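Local coordinates for YkuI protein (Bacillus subtilis, PDB 2BAS) that binds the second messenger cyclic di-GMP through its EAL domain and may hydrolyse it as a phosphodiesterase, at residues Leu108-Gln113 / Val144-Glu149; Ile173-Ile178 / Leu191-Leu196; Tyr41-Phe46 / Gly55-Gly60; Ile138-Phe143 / Arg167-Lys172. All coordinates share one frame; numbering follows the deposited sequence.

Interaction 1 (Leu108-Gln113 / Val144-Glu149)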
loop_
_atom_site.group_PDB
_atom_site.type_symbol
_atom_site.label_atom_id
_atom_site.label_comp_id
_atom_site.label_asym_id
_atom_site.label_seq_id
_atom_site.Cartn_x
_atom_site.Cartn_y
_atom_site.Cartn_z
ATOM N N LEU A 108 -15.898 5.948 23.394
ATOM C CA LEU A 108 -16.036 4.862 22.437
ATOM C C LEU A 108 -15.991 3.548 23.202
ATOM O O LEU A 108 -15.309 3.457 24.223
ATOM C CB LEU A 108 -14.927 4.929 21.375
ATOM C CG LEU A 108 -14.978 6.150 20.438
ATOM C CD1 LEU A 108 -13.665 6.351 19.667
ATOM C CD2 LEU A 108 -16.152 6.095 19.467
ATOM N N ILE A 109 -16.727 2.547 22.722
ATOM C CA ILE A 109 -16.728 1.217 23.339
ATOM C C ILE A 109 -16.137 0.185 22.367
ATOM O O ILE A 109 -16.796 -0.223 21.398
ATOM C CB ILE A 109 -18.163 0.783 23.804
ATOM C CG1 ILE A 109 -18.806 1.846 24.701
ATOM C CG2 ILE A 109 -18.115 -0.549 24.533
ATOM C CD1 ILE A 109 -20.307 1.663 24.928
ATOM N N PHE A 110 -14.891 -0.220 22.621
ATOM C CA PHE A 110 -14.205 -1.226 21.793
ATOM C C PHE A 110 -14.425 -2.646 22.334
ATOM O O PHE A 110 -13.962 -2.994 23.430
ATOM C CB PHE A 110 -12.704 -0.945 21.719
ATOM C CG PHE A 110 -12.333 0.263 20.901
ATOM C CD1 PHE A 110 -12.478 1.552 21.418
ATOM C CD2 PHE A 110 -11.793 0.110 19.623
ATOM C CE1 PHE A 110 -12.112 2.678 20.662
ATOM C CE2 PHE A 110 -11.440 1.227 18.862
ATOM C CZ PHE A 110 -11.594 2.519 19.388
HETATM N N MSE A 111 -15.128 -3.458 21.553
HETATM C CA MSE A 111 -15.405 -4.842 21.911
HETATM C C MSE A 111 -14.878 -5.799 20.849
HETATM O O MSE A 111 -15.327 -5.773 19.701
HETATM C CB MSE A 111 -16.905 -5.053 22.056
HETATM C CG MSE A 111 -17.575 -4.285 23.171
HETATM SE SE MSE A 111 -19.526 -4.302 22.932
HETATM C CE MSE A 111 -19.627 -3.549 21.075
ATOM N N ASN A 112 -13.935 -6.644 21.243
ATOM C CA ASN A 112 -13.324 -7.636 20.352
ATOM C C ASN A 112 -14.168 -8.895 20.311
ATOM O O ASN A 112 -14.192 -9.670 21.267
ATOM C CB ASN A 112 -11.916 -7.979 20.839
ATOM C CG ASN A 112 -11.133 -8.820 19.849
ATOM O OD1 ASN A 112 -11.583 -9.094 18.731
ATOM N ND2 ASN A 112 -9.936 -9.231 20.260
ATOM N N GLN A 113 -14.847 -9.102 19.191
ATOM C CA GLN A 113 -15.802 -10.191 19.075
ATOM C C GLN A 113 -15.361 -11.217 18.063
ATOM O O GLN A 113 -14.958 -10.873 16.961
ATOM C CB GLN A 113 -17.173 -9.635 18.707
ATOM C CG GLN A 113 -17.800 -8.850 19.834
ATOM C CD GLN A 113 -18.464 -9.753 20.848
ATOM O OE1 GLN A 113 -19.392 -10.491 20.513
ATOM N NE2 GLN A 113 -18.001 -9.698 22.095
ATOM N N VAL A 144 -17.561 0.137 18.809
ATOM C CA VAL A 144 -16.565 -0.306 17.847
ATOM C C VAL A 144 -16.416 -1.830 17.935
ATOM O O VAL A 144 -15.873 -2.372 18.900
ATOM C CB VAL A 144 -15.222 0.439 17.996
ATOM C CG1 VAL A 144 -14.229 -0.064 16.973
ATOM C CG2 VAL A 144 -15.424 1.932 17.799
ATOM N N LEU A 145 -16.940 -2.501 16.916
ATOM C CA LEU A 145 -16.872 -3.939 16.806
ATOM C C LEU A 145 -15.566 -4.356 16.116
ATOM O O LEU A 145 -15.386 -4.151 14.906
ATOM C CB LEU A 145 -18.080 -4.439 16.020
ATOM C CG LEU A 145 -18.406 -5.923 16.009
ATOM C CD1 LEU A 145 -19.078 -6.305 17.318
ATOM C CD2 LEU A 145 -19.326 -6.243 14.847
ATOM N N GLU A 146 -14.654 -4.930 16.900
ATOM C CA GLU A 146 -13.399 -5.431 16.377
ATOM C C GLU A 146 -13.575 -6.858 15.873
ATOM O O GLU A 146 -14.048 -7.728 16.602
ATOM C CB GLU A 146 -12.304 -5.385 17.436
ATOM C CG GLU A 146 -11.968 -4.000 17.989
ATOM C CD GLU A 146 -10.882 -4.052 19.076
ATOM O OE1 GLU A 146 -10.015 -4.966 19.038
ATOM O OE2 GLU A 146 -10.892 -3.171 19.966
ATOM N N ILE A 147 -13.195 -7.091 14.625
ATOM C CA ILE A 147 -13.298 -8.405 14.019
ATOM C C ILE A 147 -11.913 -8.935 13.625
ATOM O O ILE A 147 -11.037 -8.169 13.206
ATOM C CB ILE A 147 -14.243 -8.383 12.782
ATOM C CG1 ILE A 147 -15.585 -7.724 13.126
ATOM C CG2 ILE A 147 -14.497 -9.799 12.266
ATOM C CD1 ILE A 147 -16.452 -8.524 14.117
ATOM N N THR A 148 -11.720 -10.241 13.792
ATOM C CA THR A 148 -10.490 -10.910 13.391
ATOM C C THR A 148 -10.853 -11.924 12.311
ATOM O O THR A 148 -11.453 -12.963 12.603
ATOM C CB THR A 148 -9.805 -11.632 14.579
ATOM O OG1 THR A 148 -9.741 -10.757 15.711
ATOM C CG2 THR A 148 -8.393 -12.074 14.205
ATOM N N GLU A 149 -10.498 -11.613 11.067
ATOM C CA GLU A 149 -10.842 -12.478 9.931
ATOM C C GLU A 149 -9.810 -13.574 9.719
ATOM O O GLU A 149 -9.989 -14.445 8.874
ATOM C CB GLU A 149 -10.975 -11.671 8.645
ATOM C CG GLU A 149 -11.722 -10.371 8.781
ATOM C CD GLU A 149 -11.398 -9.445 7.641
ATOM O OE1 GLU A 149 -11.126 -9.944 6.528
ATOM O OE2 GLU A 149 -11.407 -8.218 7.858
HETATM O O HOH W 1 -12.820 -11.236 15.897
#
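Val144 lies over one face of the Phe110 ring, while the carboxylate of Glu146 comes to the ring's edge. The Val144 contact is a CH-pi one, with CB 4.0 Å from the centroid of the Phe110 ring and 19° off its normal. Glu146 OE2 stands near the ring plane, 3.4 Å from Phe110 CD2, at an edge that would suit an oxygen, and the carboxylate is turned 72° against the ring. Glu146 gets there with CG anti to its carbonyl carbon (chi1 -61°) and an extended chain; OE2 is also held by a salt bridge to Lys197. The amide of Asn112 is turned much closer to parallel with this carboxylate. Cutting Phe110 down to an alanine would probably open a gap over Val144 and leave the Glu146 carboxylate without the ring edge beside it. The backbones are neighbouring parallel strands of the EAL barrel, a TIM-like fold. Val144 N donates to Ile109 O (2.7 Å), Met111 N to Val144 O (3.0 Å), Glu146 N to Met111 O and Gln113 N to Glu146 O. On the other face of the sheet the long apolar side chains of Met111, a selenomethionine here, and Leu145 suit the layer beneath helix 124-135, where both touch Phe126. Gln113 belongs to this side too: its aliphatic CG packs on Leu145 CD1 at 3.8 Å, while NE2 bonds to Asp89.

Interaction 2 (Ile173-Ile178 / Leu191-Leu196)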
loop_
_atom_site.group_PDB
_atom_site.type_symbol
_atom_site.label_atom_id
_atom_site.label_comp_id
_atom_site.label_asym_id
_atom_site.label_seq_id
_atom_site.Cartn_x
_atom_site.Cartn_y
_atom_site.Cartn_z
ATOM N N ILE A 173 -16.751 -0.222 12.716
ATOM C CA ILE A 173 -16.104 -1.512 12.498
ATOM C C ILE A 173 -14.582 -1.405 12.401
ATOM O O ILE A 173 -14.035 -0.672 11.574
ATOM C CB ILE A 173 -16.730 -2.254 11.288
ATOM C CG1 ILE A 173 -18.129 -2.748 11.669
ATOM C CG2 ILE A 173 -15.882 -3.441 10.870
ATOM C CD1 ILE A 173 -19.017 -2.979 10.498
ATOM N N ALA A 174 -13.916 -2.131 13.287
ATOM C CA ALA A 174 -12.476 -2.175 13.338
ATOM C C ALA A 174 -12.038 -3.550 12.870
ATOM O O ALA A 174 -12.622 -4.546 13.276
ATOM C CB ALA A 174 -12.007 -1.937 14.746
ATOM N N VAL A 175 -11.039 -3.594 11.992
ATOM C CA VAL A 175 -10.419 -4.853 11.591
ATOM C C VAL A 175 -9.114 -5.006 12.393
ATOM O O VAL A 175 -8.401 -4.031 12.641
ATOM C CB VAL A 175 -10.199 -4.947 10.059
ATOM C CG1 VAL A 175 -9.332 -6.128 9.697
ATOM C CG2 VAL A 175 -11.537 -5.085 9.340
ATOM N N ASP A 176 -8.792 -6.206 12.752
ATOM C CA ASP A 176 -7.728 -6.573 13.695
ATOM C C ASP A 176 -6.564 -7.255 12.946
ATOM O O ASP A 176 -6.727 -7.713 11.808
ATOM C CB ASP A 176 -8.287 -7.539 14.746
ATOM C CG ASP A 176 -7.490 -7.534 16.046
ATOM O OD1 ASP A 176 -6.425 -6.815 16.144
ATOM O OD2 ASP A 176 -7.884 -8.250 17.045
ATOM N N ASN A 177 -5.427 -7.286 13.633
ATOM C CA ASN A 177 -4.160 -7.906 13.146
ATOM C C ASN A 177 -3.784 -7.484 11.714
ATOM O O ASN A 177 -3.496 -8.321 10.847
ATOM C CB ASN A 177 -4.278 -9.432 13.122
ATOM C CG ASN A 177 -4.584 -10.040 14.487
ATOM O OD1 ASN A 177 -4.481 -9.355 15.502
ATOM N ND2 ASN A 177 -4.959 -11.302 14.573
ATOM N N ILE A 178 -3.777 -6.201 11.461
ATOM C CA ILE A 178 -3.420 -5.703 10.127
ATOM C C ILE A 178 -1.894 -5.534 10.030
ATOM O O ILE A 178 -1.234 -5.112 10.996
ATOM C CB ILE A 178 -4.109 -4.366 9.856
ATOM C CG1 ILE A 178 -5.636 -4.485 9.835
ATOM C CG2 ILE A 178 -3.717 -3.754 8.507
ATOM C CD1 ILE A 178 -6.145 -5.481 8.786
ATOM N N LEU A 191 -14.390 -4.087 2.358
ATOM C CA LEU A 191 -15.125 -3.857 3.635
ATOM C C LEU A 191 -15.158 -2.348 3.923
ATOM O O LEU A 191 -16.190 -1.778 4.304
ATOM C CB LEU A 191 -14.386 -4.645 4.738
ATOM C CG LEU A 191 -14.875 -4.466 6.192
ATOM C CD1 LEU A 191 -16.393 -4.613 6.389
ATOM C CD2 LEU A 191 -14.240 -5.506 7.123
ATOM N N SER A 192 -14.027 -1.727 3.726
ATOM C CA SER A 192 -13.883 -0.291 3.950
ATOM C C SER A 192 -14.223 0.034 5.407
ATOM O O SER A 192 -15.167 0.785 5.694
ATOM C CB SER A 192 -14.832 0.481 3.024
ATOM O OG SER A 192 -14.186 0.768 1.792
ATOM N N PRO A 193 -13.445 -0.558 6.332
ATOM C CA PRO A 193 -13.821 -0.415 7.734
ATOM C C PRO A 193 -13.467 0.970 8.255
ATOM O O PRO A 193 -12.668 1.677 7.648
ATOM C CB PRO A 193 -12.995 -1.498 8.439
ATOM C CG PRO A 193 -11.796 -1.716 7.536
ATOM C CD PRO A 193 -12.196 -1.326 6.149
ATOM N N ASP A 194 -14.076 1.347 9.373
ATOM C CA ASP A 194 -13.843 2.638 10.004
ATOM C C ASP A 194 -12.488 2.681 10.726
ATOM O O ASP A 194 -11.932 3.746 10.941
ATOM C CB ASP A 194 -14.988 2.922 10.977
ATOM C CG ASP A 194 -16.356 2.833 10.308
ATOM O OD1 ASP A 194 -16.634 3.635 9.390
ATOM O OD2 ASP A 194 -17.161 1.964 10.694
ATOM N N LEU A 195 -11.953 1.514 11.078
ATOM C CA LEU A 195 -10.709 1.437 11.834
ATOM C C LEU A 195 -9.853 0.224 11.476
ATOM O O LEU A 195 -10.366 -0.871 11.252
ATOM C CB LEU A 195 -11.015 1.400 13.332
ATOM C CG LEU A 195 -11.000 2.695 14.133
ATOM C CD1 LEU A 195 -12.315 2.890 14.868
ATOM C CD2 LEU A 195 -9.842 2.702 15.107
ATOM N N LEU A 196 -8.542 0.434 11.458
ATOM C CA LEU A 196 -7.585 -0.642 11.275
ATOM C C LEU A 196 -6.733 -0.711 12.526
ATOM O O LEU A 196 -6.122 0.284 12.910
ATOM C CB LEU A 196 -6.698 -0.361 10.056
ATOM C CG LEU A 196 -7.337 -0.257 8.677
ATOM C CD1 LEU A 196 -6.264 0.059 7.639
ATOM C CD2 LEU A 196 -8.081 -1.544 8.310
#
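Ile173 N donates to Asp194 OD2 (3.0 Å), which uses its anti lone pair, and Ile173 O accepts from Leu195 N (3.1 Å) and, weakly, from Asp194 N. Asp194 has CG beside its own backbone N and anti to the carbonyl carbon (chi1 -55°), which brings the short carboxylate up to the Ile173 amide; an acidic side chain suits the place, since Asp194 lies just before the second strand and its carboxylate accepts the Ile173 N-H. Two residues on, Val175 N gives Leu195 O a nearly straight bond of 2.9 Å. These bonds join the two parallel strands of a beta-alpha-beta unit, strand 172-178, helix 185-191 and strand 195-199, within the EAL barrel. Packing alternates with the strands. Ala174 CB meets Leu195 CB at 3.8 Å on the face where its small methyl packs among the side chains of Leu195, Val144 and Glu146. On the helix-facing side, Val175 CG2 touches Leu191 CD2 at 3.5 Å and Pro193 CG at 3.8 Å, tying the end of the connecting helix and the rigid proline after it to the strand. Beyond the corner at Asn177, Ile178 CG1 rests on Leu196 CD2 (4.1 Å), and both residues reach Ile219 of helix 211-226.

Interaction 3 (Tyr41-Phe46 / Gly55-Gly60)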
loop_
_atom_site.group_PDB
_atom_site.type_symbol
_atom_site.label_atom_id
_atom_site.label_comp_id
_atom_site.label_asym_id
_atom_site.label_seq_id
_atom_site.Cartn_x
_atom_site.Cartn_y
_atom_site.Cartn_z
ATOM N N TYR A 41 -12.678 -5.791 32.636
ATOM C CA TYR A 41 -11.639 -4.808 32.882
ATOM C C TYR A 41 -11.618 -3.867 31.690
ATOM O O TYR A 41 -12.316 -4.104 30.696
ATOM C CB TYR A 41 -10.287 -5.483 33.051
ATOM C CG TYR A 41 -9.809 -5.552 34.473
ATOM C CD1 TYR A 41 -10.679 -5.888 35.512
ATOM C CD2 TYR A 41 -8.471 -5.302 34.782
ATOM C CE1 TYR A 41 -10.228 -5.962 36.826
ATOM C CE2 TYR A 41 -8.007 -5.376 36.092
ATOM C CZ TYR A 41 -8.893 -5.704 37.106
ATOM O OH TYR A 41 -8.438 -5.775 38.402
ATOM N N TYR A 42 -10.830 -2.795 31.786
ATOM C CA TYR A 42 -10.775 -1.790 30.719
ATOM C C TYR A 42 -9.362 -1.278 30.444
ATOM O O TYR A 42 -8.532 -1.183 31.352
ATOM C CB TYR A 42 -11.683 -0.601 31.064
ATOM C CG TYR A 42 -13.079 -0.966 31.552
ATOM C CD1 TYR A 42 -13.332 -1.182 32.907
ATOM C CD2 TYR A 42 -14.147 -1.086 30.657
ATOM C CE1 TYR A 42 -14.612 -1.521 33.357
ATOM C CE2 TYR A 42 -15.420 -1.418 31.096
ATOM C CZ TYR A 42 -15.645 -1.633 32.448
ATOM O OH TYR A 42 -16.906 -1.960 32.881
ATOM N N GLN A 43 -9.096 -0.948 29.182
ATOM C CA GLN A 43 -7.842 -0.314 28.803
ATOM C C GLN A 43 -8.141 0.898 27.934
ATOM O O GLN A 43 -8.818 0.790 26.917
ATOM C CB GLN A 43 -6.905 -1.294 28.094
ATOM C CG GLN A 43 -5.465 -0.764 27.944
ATOM C CD GLN A 43 -4.503 -1.792 27.375
ATOM O OE1 GLN A 43 -4.902 -2.753 26.709
ATOM N NE2 GLN A 43 -3.220 -1.589 27.631
ATOM N N ALA A 44 -7.636 2.052 28.350
ATOM C CA ALA A 44 -7.908 3.311 27.662
ATOM C C ALA A 44 -7.251 3.389 26.301
ATOM O O ALA A 44 -6.170 2.823 26.073
ATOM C CB ALA A 44 -7.488 4.497 28.520
ATOM N N ILE A 45 -7.926 4.086 25.394
ATOM C CA ILE A 45 -7.397 4.333 24.071
ATOM C C ILE A 45 -7.274 5.834 23.900
ATOM O O ILE A 45 -8.206 6.583 24.232
ATOM C CB ILE A 45 -8.250 3.668 22.981
ATOM C CG1 ILE A 45 -8.148 2.148 23.130
ATOM C CG2 ILE A 45 -7.761 4.080 21.595
ATOM C CD1 ILE A 45 -9.339 1.414 22.650
ATOM N N PHE A 46 -6.119 6.260 23.390
ATOM C CA PHE A 46 -5.748 7.674 23.391
ATOM C C PHE A 46 -5.824 8.394 22.062
ATOM O O PHE A 46 -5.474 7.852 21.026
ATOM C CB PHE A 46 -4.368 7.856 24.029
ATOM C CG PHE A 46 -4.345 7.515 25.491
ATOM C CD1 PHE A 46 -4.062 6.219 25.913
ATOM C CD2 PHE A 46 -4.641 8.481 26.446
ATOM C CE1 PHE A 46 -4.051 5.894 27.267
ATOM C CE2 PHE A 46 -4.635 8.170 27.797
ATOM C CZ PHE A 46 -4.335 6.872 28.209
ATOM N N GLY A 55 -11.998 6.283 24.413
ATOM C CA GLY A 55 -12.758 5.086 24.734
ATOM C C GLY A 55 -11.936 4.078 25.516
ATOM O O GLY A 55 -10.828 4.378 25.967
ATOM N N TYR A 56 -12.495 2.884 25.681
ATOM C CA TYR A 56 -11.839 1.806 26.406
ATOM C C TYR A 56 -12.152 0.486 25.727
ATOM O O TYR A 56 -13.306 0.220 25.393
ATOM C CB TYR A 56 -12.372 1.719 27.839
ATOM C CG TYR A 56 -12.113 2.911 28.731
ATOM C CD1 TYR A 56 -13.001 3.993 28.766
ATOM C CD2 TYR A 56 -10.998 2.944 29.569
ATOM C CE1 TYR A 56 -12.774 5.088 29.601
ATOM C CE2 TYR A 56 -10.761 4.035 30.411
ATOM C CZ TYR A 56 -11.654 5.101 30.424
ATOM O OH TYR A 56 -11.427 6.171 31.258
ATOM N N GLU A 57 -11.141 -0.348 25.525
ATOM C CA GLU A 57 -11.391 -1.706 25.073
ATOM C C GLU A 57 -11.937 -2.442 26.289
ATOM O O GLU A 57 -11.468 -2.223 27.413
ATOM C CB GLU A 57 -10.122 -2.381 24.553
ATOM C CG GLU A 57 -10.399 -3.672 23.792
ATOM C CD GLU A 57 -9.136 -4.433 23.381
ATOM O OE1 GLU A 57 -8.063 -4.226 23.987
ATOM O OE2 GLU A 57 -9.220 -5.258 22.443
ATOM N N VAL A 58 -12.950 -3.279 26.059
ATOM C CA VAL A 58 -13.572 -4.075 27.111
ATOM C C VAL A 58 -12.876 -5.439 27.193
ATOM O O VAL A 58 -12.908 -6.212 26.237
ATOM C CB VAL A 58 -15.102 -4.235 26.874
ATOM C CG1 VAL A 58 -15.707 -5.275 27.822
ATOM C CG2 VAL A 58 -15.806 -2.903 27.052
ATOM N N LEU A 59 -12.256 -5.722 28.338
ATOM C CA LEU A 59 -11.465 -6.946 28.525
ATOM C C LEU A 59 -12.106 -7.914 29.525
ATOM O O LEU A 59 -12.704 -7.484 30.501
ATOM C CB LEU A 59 -10.032 -6.581 28.947
ATOM C CG LEU A 59 -9.253 -5.611 28.028
ATOM C CD1 LEU A 59 -7.923 -5.187 28.626
ATOM C CD2 LEU A 59 -9.021 -6.193 26.638
ATOM N N GLY A 60 -11.983 -9.217 29.275
ATOM C CA GLY A 60 -12.592 -10.239 30.137
ATOM C C GLY A 60 -11.707 -10.755 31.260
ATOM O O GLY A 60 -10.569 -11.144 31.020
#
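Tyr56 lies against Tyr42 and Ala44 of the opposite strand along much of its length. Its CB sits 4.0 Å from Tyr42 CB and close to Gln43 O. With CG anti to the carbonyl carbon (chi1 -64°), the ring then passes alongside the other backbone: Tyr56 CD2 comes 3.6 Å from Ala44 CA, and Tyr56 CE2 3.8 Å from Ala44 CB, a methyl small enough to let the ring lie close. Farther out the ring stacks with Phe264, and OH at the tip bonds to Leu265 N. With a leucine in its place, the Leu265 amide would probably lose its phenolic partner and Phe264 its stacking ring. Beneath these side chains runs the antiparallel ladder of a beta hairpin. Tyr41 and Leu59 form a hydrogen-bonded pair, with Tyr41 N to Leu59 O at 2.7 Å, as do Gln43 and Glu57, with Glu57 N to Gln43 O at 2.9 Å. Glu57-Val58-Leu59 probably correspond to the Glu-Ala-Leu signature that names the domain. On the face shared by Gln43, Glu57 and Leu59, Leu59 CD1 packs on Gln43 CB (4.1 Å). One face is thus largely apolar, with Phe264 packed on both Tyr42 and Tyr56; the other mixes apolar side chains with the Gln43 and Glu57 groups, whose OE1 atoms share Gln253 NE2 as donor.

Interaction 4 (Ile138-Phe143 / Arg167-Lys172)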
loop_
_atom_site.group_PDB
_atom_site.type_symbol
_atom_site.label_atom_id
_atom_site.label_comp_id
_atom_site.label_asym_id
_atom_site.label_seq_id
_atom_site.Cartn_x
_atom_site.Cartn_y
_atom_site.Cartn_z
ATOM N N ILE A 138 -27.558 4.446 25.132
ATOM C CA ILE A 138 -26.240 4.408 24.482
ATOM C C ILE A 138 -26.393 4.410 22.963
ATOM O O ILE A 138 -26.831 3.421 22.367
ATOM C CB ILE A 138 -25.375 3.180 24.877
ATOM C CG1 ILE A 138 -25.084 3.153 26.376
ATOM C CG2 ILE A 138 -24.056 3.217 24.128
ATOM C CD1 ILE A 138 -24.196 1.985 26.815
ATOM N N GLU A 139 -26.015 5.522 22.345
ATOM C CA GLU A 139 -26.102 5.670 20.901
ATOM C C GLU A 139 -25.235 4.621 20.200
ATOM O O GLU A 139 -24.065 4.442 20.543
ATOM C CB GLU A 139 -25.711 7.096 20.502
ATOM C CG GLU A 139 -26.646 8.170 21.085
ATOM C CD GLU A 139 -26.142 9.593 20.879
ATOM O OE1 GLU A 139 -26.952 10.464 20.491
ATOM O OE2 GLU A 139 -24.937 9.844 21.100
ATOM N N LEU A 140 -25.822 3.923 19.230
ATOM C CA LEU A 140 -25.147 2.836 18.512
ATOM C C LEU A 140 -23.824 3.224 17.856
ATOM O O LEU A 140 -22.956 2.365 17.649
ATOM C CB LEU A 140 -26.075 2.220 17.462
ATOM C CG LEU A 140 -27.307 1.463 17.967
ATOM C CD1 LEU A 140 -28.278 1.184 16.826
ATOM C CD2 LEU A 140 -26.918 0.171 18.682
ATOM N N HIS A 141 -23.670 4.509 17.539
ATOM C CA HIS A 141 -22.465 4.998 16.876
ATOM C C HIS A 141 -21.255 5.000 17.803
ATOM O O HIS A 141 -20.150 5.305 17.374
ATOM C CB HIS A 141 -22.682 6.381 16.230
ATOM C CG HIS A 141 -22.857 7.509 17.208
ATOM N ND1 HIS A 141 -24.040 8.203 17.337
ATOM C CD2 HIS A 141 -21.991 8.081 18.081
ATOM C CE1 HIS A 141 -23.901 9.146 18.254
ATOM N NE2 HIS A 141 -22.668 9.091 18.724
ATOM N N ARG A 142 -21.469 4.661 19.070
ATOM C CA ARG A 142 -20.386 4.625 20.047
ATOM C C ARG A 142 -19.691 3.270 20.127
ATOM O O ARG A 142 -18.659 3.133 20.798
ATOM C CB ARG A 142 -20.918 5.002 21.426
ATOM C CG ARG A 142 -21.220 6.487 21.592
ATOM C CD ARG A 142 -21.989 6.731 22.891
ATOM N NE ARG A 142 -21.226 6.318 24.069
ATOM C CZ ARG A 142 -21.733 6.178 25.290
ATOM N NH1 ARG A 142 -23.022 6.410 25.524
ATOM N NH2 ARG A 142 -20.943 5.797 26.285
ATOM N N PHE A 143 -20.261 2.275 19.450
ATOM C CA PHE A 143 -19.733 0.918 19.491
ATOM C C PHE A 143 -18.711 0.662 18.404
ATOM O O PHE A 143 -18.955 0.928 17.224
ATOM C CB PHE A 143 -20.853 -0.115 19.365
ATOM C CG PHE A 143 -21.770 -0.167 20.555
ATOM C CD1 PHE A 143 -23.065 0.352 20.475
ATOM C CD2 PHE A 143 -21.351 -0.738 21.757
ATOM C CE1 PHE A 143 -23.925 0.297 21.570
ATOM C CE2 PHE A 143 -22.206 -0.787 22.854
ATOM C CZ PHE A 143 -23.493 -0.273 22.762
ATOM N N ARG A 167 -23.461 -1.830 9.951
ATOM C CA ARG A 167 -23.079 -0.451 9.649
ATOM C C ARG A 167 -24.296 0.467 9.447
ATOM O O ARG A 167 -24.233 1.650 9.790
ATOM C CB ARG A 167 -22.119 -0.413 8.446
ATOM C CG ARG A 167 -21.877 0.957 7.819
ATOM C CD ARG A 167 -21.095 0.835 6.502
ATOM N NE ARG A 167 -19.653 1.084 6.630
ATOM C CZ ARG A 167 -18.746 0.197 7.039
ATOM N NH1 ARG A 167 -19.102 -1.032 7.403
ATOM N NH2 ARG A 167 -17.470 0.553 7.098
ATOM N N THR A 168 -25.398 -0.082 8.929
ATOM C CA THR A 168 -26.622 0.709 8.676
ATOM C C THR A 168 -27.248 1.286 9.958
ATOM O O THR A 168 -28.114 2.160 9.892
ATOM C CB THR A 168 -27.715 -0.076 7.885
ATOM O OG1 THR A 168 -28.223 -1.156 8.684
ATOM C CG2 THR A 168 -27.179 -0.601 6.548
ATOM N N TYR A 169 -26.799 0.790 11.112
ATOM C CA TYR A 169 -27.217 1.309 12.412
ATOM C C TYR A 169 -26.212 2.316 12.991
ATOM O O TYR A 169 -26.395 2.805 14.109
ATOM C CB TYR A 169 -27.438 0.160 13.401
ATOM C CG TYR A 169 -28.584 -0.759 13.044
ATOM C CD1 TYR A 169 -28.348 -1.988 12.425
ATOM C CD2 TYR A 169 -29.903 -0.404 13.326
ATOM C CE1 TYR A 169 -29.399 -2.840 12.093
ATOM C CE2 TYR A 169 -30.961 -1.247 12.997
ATOM C CZ TYR A 169 -30.701 -2.463 12.383
ATOM O OH TYR A 169 -31.741 -3.305 12.062
ATOM N N GLY A 170 -25.157 2.618 12.236
ATOM C CA GLY A 170 -24.128 3.554 12.685
ATOM C C GLY A 170 -22.963 2.936 13.454
ATOM O O GLY A 170 -22.016 3.636 13.809
ATOM N N ILE A 171 -23.035 1.634 13.719
ATOM C CA ILE A 171 -21.967 0.903 14.411
ATOM C C ILE A 171 -20.622 1.027 13.669
ATOM O O ILE A 171 -20.565 0.944 12.438
ATOM C CB ILE A 171 -22.353 -0.593 14.594
ATOM C CG1 ILE A 171 -23.655 -0.715 15.407
ATOM C CG2 ILE A 171 -21.217 -1.375 15.236
ATOM C CD1 ILE A 171 -24.339 -2.071 15.330
ATOM N N LYS A 172 -19.549 1.250 14.423
ATOM C CA LYS A 172 -18.215 1.359 13.831
ATOM C C LYS A 172 -17.511 0.002 13.780
ATOM O O LYS A 172 -17.668 -0.835 14.680
ATOM C CB LYS A 172 -17.384 2.421 14.560
ATOM C CG LYS A 172 -17.912 3.841 14.308
ATOM C CD LYS A 172 -17.206 4.932 15.108
ATOM C CE LYS A 172 -18.004 6.250 15.071
ATOM N NZ LYS A 172 -18.358 6.719 13.688
#
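Phe143 and Lys172 are joined by the one backbone hydrogen bond of this contact, Lys172 N to Phe143 O (2.9 Å), with the donor almost in line with the carbonyl. Before it, residues 140-142 make a 3-10 turn, and the facing chain leaves its helix through a Schellman motif at Gly170. The positive phi of Gly170 (90°) suits a glycine, since a CB there would press on the preceding carbonyl oxygen and come close to His141 CB. Gly170 O in turn receives a CA-H...O contact from His141 CA at 3.4 Å. Leu140 points toward the other segment, laying CD1 3.7 Å from Tyr169 CB; the two side chains run side by side. The Tyr169 hydroxyl goes on to bond Tyr165 OH in the helix behind. Deeper in, the beta-branched Ile171 packs beside the first strand residue, its CG2 4.3 Å from Phe143 CB. Lys172 lies along the backbone of the 3-10 turn, its aliphatic part against His141 O, a place that suits a long side chain with a charged end. Two helix-to-strand loops meet here at the N-terminal ends of adjacent parallel strands, 143-147 and 172-178, the end of a TIM-like barrel remote from the C-terminal strand ends where its active site usually lies.

Overall arrangement
Interactions 1, 2 and 3 are buried pairings in the same barrel sheet, while interaction 4 is a partly buried loop contact. Strand 108-112 joins interaction 1 to interaction 3 through Phe110 O and Val58 N, and strands 143-147 and 172-178 join it to interaction 2 through Leu145 O and Ala174 N. Interaction 4 lies on the segments leading into those two strands and touches interactions 1 and 2. Interactions 2 and 3, with centres about 17 Å apart, do not touch. The chemistry follows position: interactions 1 and 3 combine aromatic packing with carboxylates and amides, interaction 2 pairs one aspartate with mostly aliphatic packing, and interaction 4 combines turns and a glycine with a few buried apolar side chains and more open ones at its margin.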